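Local coordinates for lipoprotein (Mycoplasma mycoides subsp. capri, PDB 7ADK) that probably cleaves peptide bonds as a lipoprotein peptidase of the PA clan, the chymotrypsin-like superfamily, at residues B[491-505]-B[543-557]. Residues are numbered along the deposited sequence; the frame is centred on the assembly and turned at random.
Sequences FSPINGNKLEDAVTA and VEVDFAKLLDKGKYS
Leu550 lies over one face of the Phe491 ring, its CD1 4.1 Å from the ring centroid and 9° off the normal, a CH-pi contact. Leu551 CD2 meets the ring's edge in plane. Phe491 CZ in turn meets the edge of the Phe547 ring, the two side chains crossing at about a right angle, and Val545 CG1 lies over one Phe547 face, offset toward its rim. The other branch of Leu550, CD2, lies above the rim of one face of the Tyr556 ring and also touches Ala502 CB at 3.5 Å. Leu499 CD1 approaches Tyr556 obliquely, 3.6 Å from CE2. With CG anti to the carbonyl carbon (chi1 -54°), Tyr556 carries OH to Lys498 O, which lies in the ring plane, in a 2.7 Å hydrogen bond. This donor and Asp501 N reach that carbonyl from opposite faces. Lys549, extended beyond CG, ends nearly in line with the Asp501 carbonyl, its NZ hydrogen-bonded to O at 2.8 Å. In the type I' turn from Ile494 to Asn497, Asn495 ND2 donates to Gly554 O. Antiparallel strand pairs, Ser492 with Ser557 and Thr504 with Glu544, flank this cluster within a sheet consistent with a PA-clan barrel; Glu544 OE2 turns to Tyr444 and Tyr832. Side-chain donors from 543-557 thus grip Lys498 O and Asp501 O, bracketing the 3-10 segment, while leucine and aromatic groups join the strand pairs.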
ATOM      1  N   PHE B 491       1.188 -26.693   2.248  1.00 62.51           N
ATOM      2  CA  PHE B 491       1.334 -28.119   2.493  1.00 62.51           C
ATOM      3  C   PHE B 491       1.993 -28.363   3.843  1.00 62.51           C
ATOM      4  O   PHE B 491       2.946 -27.680   4.219  1.00 62.51           O
ATOM      5  CB  PHE B 491       2.119 -28.776   1.364  1.00 62.51           C
ATOM      6  CG  PHE B 491       1.583 -28.493  -0.019  1.00 62.51           C
ATOM      7  CD1 PHE B 491       1.969 -27.321  -0.695  1.00 62.51           C
ATOM      8  CD2 PHE B 491       0.689 -29.386  -0.631  1.00 62.51           C
ATOM      9  CE1 PHE B 491       1.472 -27.049  -1.976  1.00 62.51           C
ATOM     10  CE2 PHE B 491       0.229 -29.130  -1.930  1.00 62.51           C
ATOM     11  CZ  PHE B 491       0.618 -27.965  -2.603  1.00 62.51           C
ATOM     12  N   SER B 492       1.478 -29.346   4.571  1.00 66.45           N
ATOM     13  CA  SER B 492       1.874 -29.683   5.935  1.00 66.45           C
ATOM     14  C   SER B 492       1.954 -31.198   6.113  1.00 66.45           C
ATOM     15  O   SER B 492       1.187 -31.920   5.483  1.00 66.45           O
ATOM     16  CB  SER B 492       0.877 -29.083   6.918  1.00 66.45           C
ATOM     17  OG  SER B 492      -0.442 -29.495   6.636  1.00 66.45           O
ATOM     18  N   PRO B 493       2.881 -31.713   6.929  1.00 70.75           N
ATOM     19  CA  PRO B 493       3.088 -33.147   7.116  1.00 70.75           C
ATOM     20  C   PRO B 493       2.049 -33.808   8.034  1.00 70.75           C
ATOM     21  O   PRO B 493       1.519 -33.187   8.953  1.00 70.75           O
ATOM     22  CB  PRO B 493       4.480 -33.245   7.728  1.00 70.75           C
ATOM     23  CG  PRO B 493       4.619 -31.969   8.540  1.00 70.75           C
ATOM     24  CD  PRO B 493       3.838 -30.956   7.718  1.00 70.75           C
ATOM     25  N   ILE B 494       1.809 -35.099   7.830  1.00 76.08           N
ATOM     26  CA  ILE B 494       0.871 -35.938   8.582  1.00 76.08           C
ATOM     27  C   ILE B 494       1.527 -37.302   8.871  1.00 76.08           C
ATOM     28  O   ILE B 494       2.402 -37.754   8.132  1.00 76.08           O
ATOM     29  CB  ILE B 494      -0.480 -35.986   7.807  1.00 76.08           C
ATOM     30  CG1 ILE B 494      -1.421 -34.922   8.351  1.00 76.08           C
ATOM     31  CG2 ILE B 494      -1.158 -37.342   7.753  1.00 76.08           C
ATOM     32  CD1 ILE B 494      -2.799 -34.866   7.713  1.00 76.08           C
ATOM     33  N   ASN B 495       1.139 -37.971   9.962  1.00 82.43           N
ATOM     34  CA  ASN B 495       1.634 -39.295  10.365  1.00 82.43           C
ATOM     35  C   ASN B 495       3.172 -39.430  10.460  1.00 82.43           C
ATOM     36  O   ASN B 495       3.730 -40.498  10.203  1.00 82.43           O
ATOM     37  CB  ASN B 495       0.975 -40.381   9.496  1.00 82.43           C
ATOM     38  CG  ASN B 495      -0.530 -40.382   9.581  1.00 82.43           C
ATOM     39  OD1 ASN B 495      -1.115 -40.251  10.645  1.00 82.43           O
ATOM     40  ND2 ASN B 495      -1.222 -40.531   8.480  1.00 82.43           N
ATOM     41  N   GLY B 496       3.888 -38.354  10.790  1.00 84.57           N
ATOM     42  CA  GLY B 496       5.351 -38.352  10.864  1.00 84.57           C
ATOM     43  C   GLY B 496       6.089 -38.455   9.524  1.00 84.57           C
ATOM     44  O   GLY B 496       7.282 -38.758   9.514  1.00 84.57           O
ATOM     45  N   ASN B 497       5.433 -38.212   8.386  1.00 81.14           N
ATOM     46  CA  ASN B 497       6.111 -38.013   7.096  1.00 81.14           C
ATOM     47  C   ASN B 497       6.887 -36.689   7.092  1.00 81.14           C
ATOM     48  O   ASN B 497       6.406 -35.705   7.638  1.00 81.14           O
ATOM     49  CB  ASN B 497       5.092 -38.060   5.951  1.00 81.14           C
ATOM     50  CG  ASN B 497       4.526 -39.449   5.758  1.00 81.14           C
ATOM     51  OD1 ASN B 497       5.055 -40.259   5.014  1.00 81.14           O
ATOM     52  ND2 ASN B 497       3.449 -39.783   6.420  1.00 81.14           N
ATOM     53  N   LYS B 498       8.074 -36.623   6.489  1.00 81.91           N
ATOM     54  CA  LYS B 498       8.916 -35.416   6.480  1.00 81.91           C
ATOM     55  C   LYS B 498       8.670 -34.597   5.212  1.00 81.91           C
ATOM     56  O   LYS B 498       8.431 -35.144   4.141  1.00 81.91           O
ATOM     57  CB  LYS B 498      10.392 -35.805   6.656  1.00 81.91           C
ATOM     58  CG  LYS B 498      10.729 -36.597   7.935  1.00 81.91           C
ATOM     59  CD  LYS B 498      10.475 -35.870   9.261  1.00 81.91           C
ATOM     60  CE  LYS B 498      11.381 -34.649   9.430  1.00 81.91           C
ATOM     61  NZ  LYS B 498      11.136 -33.920  10.683  1.00 81.91           N
ATOM     62  N   LEU B 499       8.737 -33.274   5.303  1.00 75.88           N
ATOM     63  CA  LEU B 499       8.451 -32.396   4.164  1.00 75.88           C
ATOM     64  C   LEU B 499       9.555 -32.436   3.087  1.00 75.88           C
ATOM     65  O   LEU B 499       9.256 -32.333   1.898  1.00 75.88           O
ATOM     66  CB  LEU B 499       8.117 -30.999   4.727  1.00 75.88           C
ATOM     67  CG  LEU B 499       7.109 -30.143   3.944  1.00 75.88           C
ATOM     68  CD1 LEU B 499       5.857 -30.878   3.469  1.00 75.88           C
ATOM     69  CD2 LEU B 499       6.589 -29.051   4.868  1.00 75.88           C
ATOM     70  N   GLU B 500      10.801 -32.752   3.470  1.00 76.62           N
ATOM     71  CA  GLU B 500      11.875 -33.117   2.533  1.00 76.62           C
ATOM     72  C   GLU B 500      11.673 -34.429   1.757  1.00 76.62           C
ATOM     73  O   GLU B 500      12.328 -34.635   0.739  1.00 76.62           O
ATOM     74  CB  GLU B 500      13.268 -33.160   3.188  1.00 76.62           C
ATOM     75  CG  GLU B 500      13.932 -31.787   3.353  1.00 76.62           C
ATOM     76  CD  GLU B 500      15.458 -31.913   3.513  1.00 76.62           C
ATOM     77  OE1 GLU B 500      15.941 -32.867   4.129  1.00 76.62           O
ATOM     78  OE2 GLU B 500      16.216 -31.132   2.920  1.00 76.62           O
ATOM     79  N   ASP B 501      10.769 -35.323   2.154  1.00 75.59           N
ATOM     80  CA  ASP B 501      10.465 -36.499   1.330  1.00 75.59           C
ATOM     81  C   ASP B 501       9.760 -36.134   0.011  1.00 75.59           C
ATOM     82  O   ASP B 501       9.732 -36.950  -0.907  1.00 75.59           O
ATOM     83  CB  ASP B 501       9.627 -37.515   2.114  1.00 75.59           C
ATOM     84  CG  ASP B 501      10.241 -37.986   3.432  1.00 75.59           C
ATOM     85  OD1 ASP B 501      11.483 -37.978   3.560  1.00 75.59           O
ATOM     86  OD2 ASP B 501       9.476 -38.413   4.327  1.00 75.59           O
ATOM     87  N   ALA B 502       9.196 -34.926  -0.097  1.00 70.13           N
ATOM     88  CA  ALA B 502       8.397 -34.462  -1.232  1.00 70.13           C
ATOM     89  C   ALA B 502       8.940 -33.188  -1.921  1.00 70.13           C
ATOM     90  O   ALA B 502       8.634 -32.945  -3.088  1.00 70.13           O
ATOM     91  CB  ALA B 502       6.977 -34.266  -0.715  1.00 70.13           C
ATOM     92  N   VAL B 503       9.709 -32.357  -1.205  1.00 67.24           N
ATOM     93  CA  VAL B 503      10.358 -31.131  -1.709  1.00 67.24           C
ATOM     94  C   VAL B 503      11.870 -31.189  -1.489  1.00 67.24           C
ATOM     95  O   VAL B 503      12.320 -31.303  -0.354  1.00 67.24           O
ATOM     96  CB  VAL B 503       9.766 -29.877  -1.046  1.00 67.24           C
ATOM     97  CG1 VAL B 503      10.449 -28.598  -1.502  1.00 67.24           C
ATOM     98  CG2 VAL B 503       8.292 -29.737  -1.368  1.00 67.24           C
ATOM     99  N   THR B 504      12.677 -31.060  -2.545  1.00 67.78           N
ATOM    100  CA  THR B 504      14.131 -31.324  -2.503  1.00 67.78           C
ATOM    101  C   THR B 504      14.916 -30.273  -3.281  1.00 67.78           C
ATOM    102  O   THR B 504      14.596 -30.013  -4.431  1.00 67.78           O
ATOM    103  CB  THR B 504      14.423 -32.724  -3.082  1.00 67.78           C
ATOM    104  OG1 THR B 504      13.730 -33.744  -2.402  1.00 67.78           O
ATOM    105  CG2 THR B 504      15.896 -33.109  -3.052  1.00 67.78           C
ATOM    106  N   ALA B 505      15.999 -29.718  -2.733  1.00 68.12           N
ATOM    107  CA  ALA B 505      16.975 -28.960  -3.526  1.00 68.12           C
ATOM    108  C   ALA B 505      17.879 -29.921  -4.321  1.00 68.12           C
ATOM    109  O   ALA B 505      18.632 -30.695  -3.730  1.00 68.12           O
ATOM    110  CB  ALA B 505      17.778 -28.050  -2.597  1.00 68.12           C
ATOM    111  N   VAL B 543      15.017 -26.517  -7.333  1.00 57.09           N
ATOM    112  CA  VAL B 543      14.200 -27.262  -6.374  1.00 57.09           C
ATOM    113  C   VAL B 543      13.170 -28.128  -7.087  1.00 57.09           C
ATOM    114  O   VAL B 543      12.421 -27.665  -7.936  1.00 57.09           O
ATOM    115  CB  VAL B 543      13.493 -26.295  -5.402  1.00 57.09           C
ATOM    116  CG1 VAL B 543      12.476 -27.011  -4.499  1.00 57.09           C
ATOM    117  CG2 VAL B 543      14.532 -25.580  -4.537  1.00 57.09           C
ATOM    118  N   GLU B 544      13.100 -29.391  -6.717  1.00 63.77           N
ATOM    119  CA  GLU B 544      12.078 -30.343  -7.142  1.00 63.77           C
ATOM    120  C   GLU B 544      10.892 -30.332  -6.172  1.00 63.77           C
ATOM    121  O   GLU B 544      11.074 -30.349  -4.956  1.00 63.77           O
ATOM    122  CB  GLU B 544      12.730 -31.721  -7.241  1.00 63.77           C
ATOM    123  CG  GLU B 544      11.788 -32.851  -7.658  1.00 63.77           C
ATOM    124  CD  GLU B 544      12.484 -34.219  -7.620  1.00 63.77           C
ATOM    125  OE1 GLU B 544      12.528 -34.830  -6.531  1.00 63.77           O
ATOM    126  OE2 GLU B 544      12.932 -34.711  -8.681  1.00 63.77           O
ATOM    127  N   VAL B 545       9.680 -30.333  -6.715  1.00 62.33           N
ATOM    128  CA  VAL B 545       8.439 -30.537  -5.977  1.00 62.33           C
ATOM    129  C   VAL B 545       7.639 -31.666  -6.622  1.00 62.33           C
ATOM    130  O   VAL B 545       7.276 -31.593  -7.796  1.00 62.33           O
ATOM    131  CB  VAL B 545       7.634 -29.236  -5.884  1.00 62.33           C
ATOM    132  CG1 VAL B 545       6.402 -29.439  -5.028  1.00 62.33           C
ATOM    133  CG2 VAL B 545       8.422 -28.082  -5.277  1.00 62.33           C
ATOM    134  N   ASP B 546       7.345 -32.721  -5.863  1.00 67.34           N
ATOM    135  CA  ASP B 546       6.590 -33.889  -6.334  1.00 67.34           C
ATOM    136  C   ASP B 546       5.152 -33.855  -5.806  1.00 67.34           C
ATOM    137  O   ASP B 546       4.853 -34.331  -4.712  1.00 67.34           O
ATOM    138  CB  ASP B 546       7.358 -35.167  -5.964  1.00 67.34           C
ATOM    139  CG  ASP B 546       6.800 -36.456  -6.587  1.00 67.34           C
ATOM    140  OD1 ASP B 546       5.668 -36.469  -7.101  1.00 67.34           O
ATOM    141  OD2 ASP B 546       7.555 -37.452  -6.604  1.00 67.34           O
ATOM    142  N   PHE B 547       4.242 -33.228  -6.571  1.00 64.26           N
ATOM    143  CA  PHE B 547       2.865 -33.024  -6.117  1.00 64.26           C
ATOM    144  C   PHE B 547       2.067 -34.329  -5.972  1.00 64.26           C
ATOM    145  O   PHE B 547       1.142 -34.385  -5.163  1.00 64.26           O
ATOM    146  CB  PHE B 547       2.136 -32.069  -7.060  1.00 64.26           C
ATOM    147  CG  PHE B 547       2.677 -30.657  -7.056  1.00 64.26           C
ATOM    148  CD1 PHE B 547       2.500 -29.858  -5.907  1.00 64.26           C
ATOM    149  CD2 PHE B 547       3.346 -30.149  -8.178  1.00 64.26           C
ATOM    150  CE1 PHE B 547       3.002 -28.546  -5.889  1.00 64.26           C
ATOM    151  CE2 PHE B 547       3.838 -28.829  -8.164  1.00 64.26           C
ATOM    152  CZ  PHE B 547       3.666 -28.039  -7.014  1.00 64.26           C
ATOM    153  N   ALA B 548       2.451 -35.413  -6.666  1.00 70.07           N
ATOM    154  CA  ALA B 548       1.833 -36.729  -6.499  1.00 70.07           C
ATOM    155  C   ALA B 548       2.109 -37.359  -5.119  1.00 70.07           C
ATOM    156  O   ALA B 548       1.429 -38.312  -4.729  1.00 70.07           O
ATOM    157  CB  ALA B 548       2.293 -37.650  -7.616  1.00 70.07           C
ATOM    158  N   LYS B 549       3.045 -36.798  -4.338  1.00 69.95           N
ATOM    159  CA  LYS B 549       3.168 -37.016  -2.890  1.00 69.95           C
ATOM    160  C   LYS B 549       3.209 -35.716  -2.085  1.00 69.95           C
ATOM    161  O   LYS B 549       3.875 -35.644  -1.071  1.00 69.95           O
ATOM    162  CB  LYS B 549       4.267 -38.029  -2.526  1.00 69.95           C
ATOM    163  CG  LYS B 549       5.690 -37.641  -2.937  1.00 69.95           C
ATOM    164  CD  LYS B 549       6.720 -38.574  -2.301  1.00 69.95           C
ATOM    165  CE  LYS B 549       8.034 -38.531  -3.058  1.00 69.95           C
ATOM    166  NZ  LYS B 549       9.107 -39.279  -2.416  1.00 69.95           N
ATOM    167  N   LEU B 550       2.455 -34.703  -2.501  1.00 67.39           N
ATOM    168  CA  LEU B 550       1.975 -33.629  -1.617  1.00 67.39           C
ATOM    169  C   LEU B 550       0.443 -33.597  -1.558  1.00 67.39           C
ATOM    170  O   LEU B 550      -0.121 -33.197  -0.543  1.00 67.39           O
ATOM    171  CB  LEU B 550       2.499 -32.257  -2.060  1.00 67.39           C
ATOM    172  CG  LEU B 550       3.979 -31.963  -1.817  1.00 67.39           C
ATOM    173  CD1 LEU B 550       4.302 -30.596  -2.369  1.00 67.39           C
ATOM    174  CD2 LEU B 550       4.342 -31.958  -0.342  1.00 67.39           C
ATOM    175  N   LEU B 551      -0.233 -34.036  -2.620  1.00 68.96           N
ATOM    176  CA  LEU B 551      -1.685 -34.226  -2.658  1.00 68.96           C
ATOM    177  C   LEU B 551      -2.125 -35.637  -2.218  1.00 68.96           C
ATOM    178  O   LEU B 551      -3.311 -35.962  -2.239  1.00 68.96           O
ATOM    179  CB  LEU B 551      -2.201 -33.828  -4.042  1.00 68.96           C
ATOM    180  CG  LEU B 551      -1.793 -32.430  -4.510  1.00 68.96           C
ATOM    181  CD1 LEU B 551      -2.228 -32.194  -5.924  1.00 68.96           C
ATOM    182  CD2 LEU B 551      -2.370 -31.368  -3.640  1.00 68.96           C
ATOM    183  N   ASP B 552      -1.181 -36.469  -1.771  1.00 80.20           N
ATOM    184  CA  ASP B 552      -1.456 -37.741  -1.104  1.00 80.20           C
ATOM    185  C   ASP B 552      -1.931 -37.512   0.342  1.00 80.20           C
ATOM    186  O   ASP B 552      -1.132 -37.254   1.249  1.00 80.20           O
ATOM    187  CB  ASP B 552      -0.204 -38.621  -1.195  1.00 80.20           C
ATOM    188  CG  ASP B 552      -0.387 -40.039  -0.653  1.00 80.20           C
ATOM    189  OD1 ASP B 552      -1.476 -40.373  -0.144  1.00 80.20           O
ATOM    190  OD2 ASP B 552       0.568 -40.838  -0.766  1.00 80.20           O
ATOM    191  N   LYS B 553      -3.245 -37.621   0.568  1.00 79.14           N
ATOM    192  CA  LYS B 553      -3.926 -37.294   1.833  1.00 79.14           C
ATOM    193  C   LYS B 553      -3.540 -38.181   3.023  1.00 79.14           C
ATOM    194  O   LYS B 553      -3.771 -37.798   4.167  1.00 79.14           O
ATOM    195  CB  LYS B 553      -5.446 -37.303   1.604  1.00 79.14           C
ATOM    196  CG  LYS B 553      -5.912 -36.161   0.695  1.00 79.14           C
ATOM    197  CD  LYS B 553      -7.416 -36.155   0.476  1.00 79.14           C
ATOM    198  CE  LYS B 553      -7.876 -35.059  -0.470  1.00 79.14           C
ATOM    199  NZ  LYS B 553      -9.282 -35.038  -0.712  1.00 79.14           N
ATOM    200  N   GLY B 554      -2.918 -39.338   2.786  1.00 78.70           N
ATOM    201  CA  GLY B 554      -2.412 -40.222   3.839  1.00 78.70           C
ATOM    202  C   GLY B 554      -1.106 -39.755   4.487  1.00 78.70           C
ATOM    203  O   GLY B 554      -0.717 -40.281   5.533  1.00 78.70           O
ATOM    204  N   LYS B 555      -0.419 -38.784   3.873  1.00 76.33           N
ATOM    205  CA  LYS B 555       0.949 -38.362   4.219  1.00 76.33           C
ATOM    206  C   LYS B 555       1.083 -36.858   4.408  1.00 76.33           C
ATOM    207  O   LYS B 555       1.894 -36.427   5.222  1.00 76.33           O
ATOM    208  CB  LYS B 555       1.923 -38.867   3.143  1.00 76.33           C
ATOM    209  CG  LYS B 555       1.922 -40.397   3.037  1.00 76.33           C
ATOM    210  CD  LYS B 555       2.824 -40.905   1.916  1.00 76.33           C
ATOM    211  CE  LYS B 555       2.607 -42.406   1.745  1.00 76.33           C
ATOM    212  NZ  LYS B 555       2.933 -42.863   0.403  1.00 76.33           N
ATOM    213  N   TYR B 556       0.275 -36.063   3.714  1.00 72.95           N
ATOM    214  CA  TYR B 556       0.249 -34.606   3.832  1.00 72.95           C
ATOM    215  C   TYR B 556      -1.175 -34.057   3.753  1.00 72.95           C
ATOM    216  O   TYR B 556      -2.014 -34.599   3.041  1.00 72.95           O
ATOM    217  CB  TYR B 556       1.107 -33.965   2.723  1.00 72.95           C
ATOM    218  CG  TYR B 556       2.536 -34.457   2.623  1.00 72.95           C
ATOM    219  CD1 TYR B 556       2.822 -35.613   1.879  1.00 72.95           C
ATOM    220  CD2 TYR B 556       3.570 -33.809   3.322  1.00 72.95           C
ATOM    221  CE1 TYR B 556       4.115 -36.153   1.883  1.00 72.95           C
ATOM    222  CE2 TYR B 556       4.867 -34.350   3.326  1.00 72.95           C
ATOM    223  CZ  TYR B 556       5.142 -35.528   2.606  1.00 72.95           C
ATOM    224  OH  TYR B 556       6.382 -36.074   2.581  1.00 72.95           O
ATOM    225  N   SER B 557      -1.429 -32.934   4.420  1.00 69.63           N
ATOM    226  CA  SER B 557      -2.642 -32.123   4.273  1.00 69.63           C
ATOM    227  C   SER B 557      -2.325 -30.812   3.555  1.00 69.63           C
ATOM    228  O   SER B 557      -1.488 -30.038   4.027  1.00 69.63           O
ATOM    229  CB  SER B 557      -3.300 -31.850   5.629  1.00 69.63           C
ATOM    230  OG  SER B 557      -2.368 -31.585   6.656  1.00 69.63           O
TER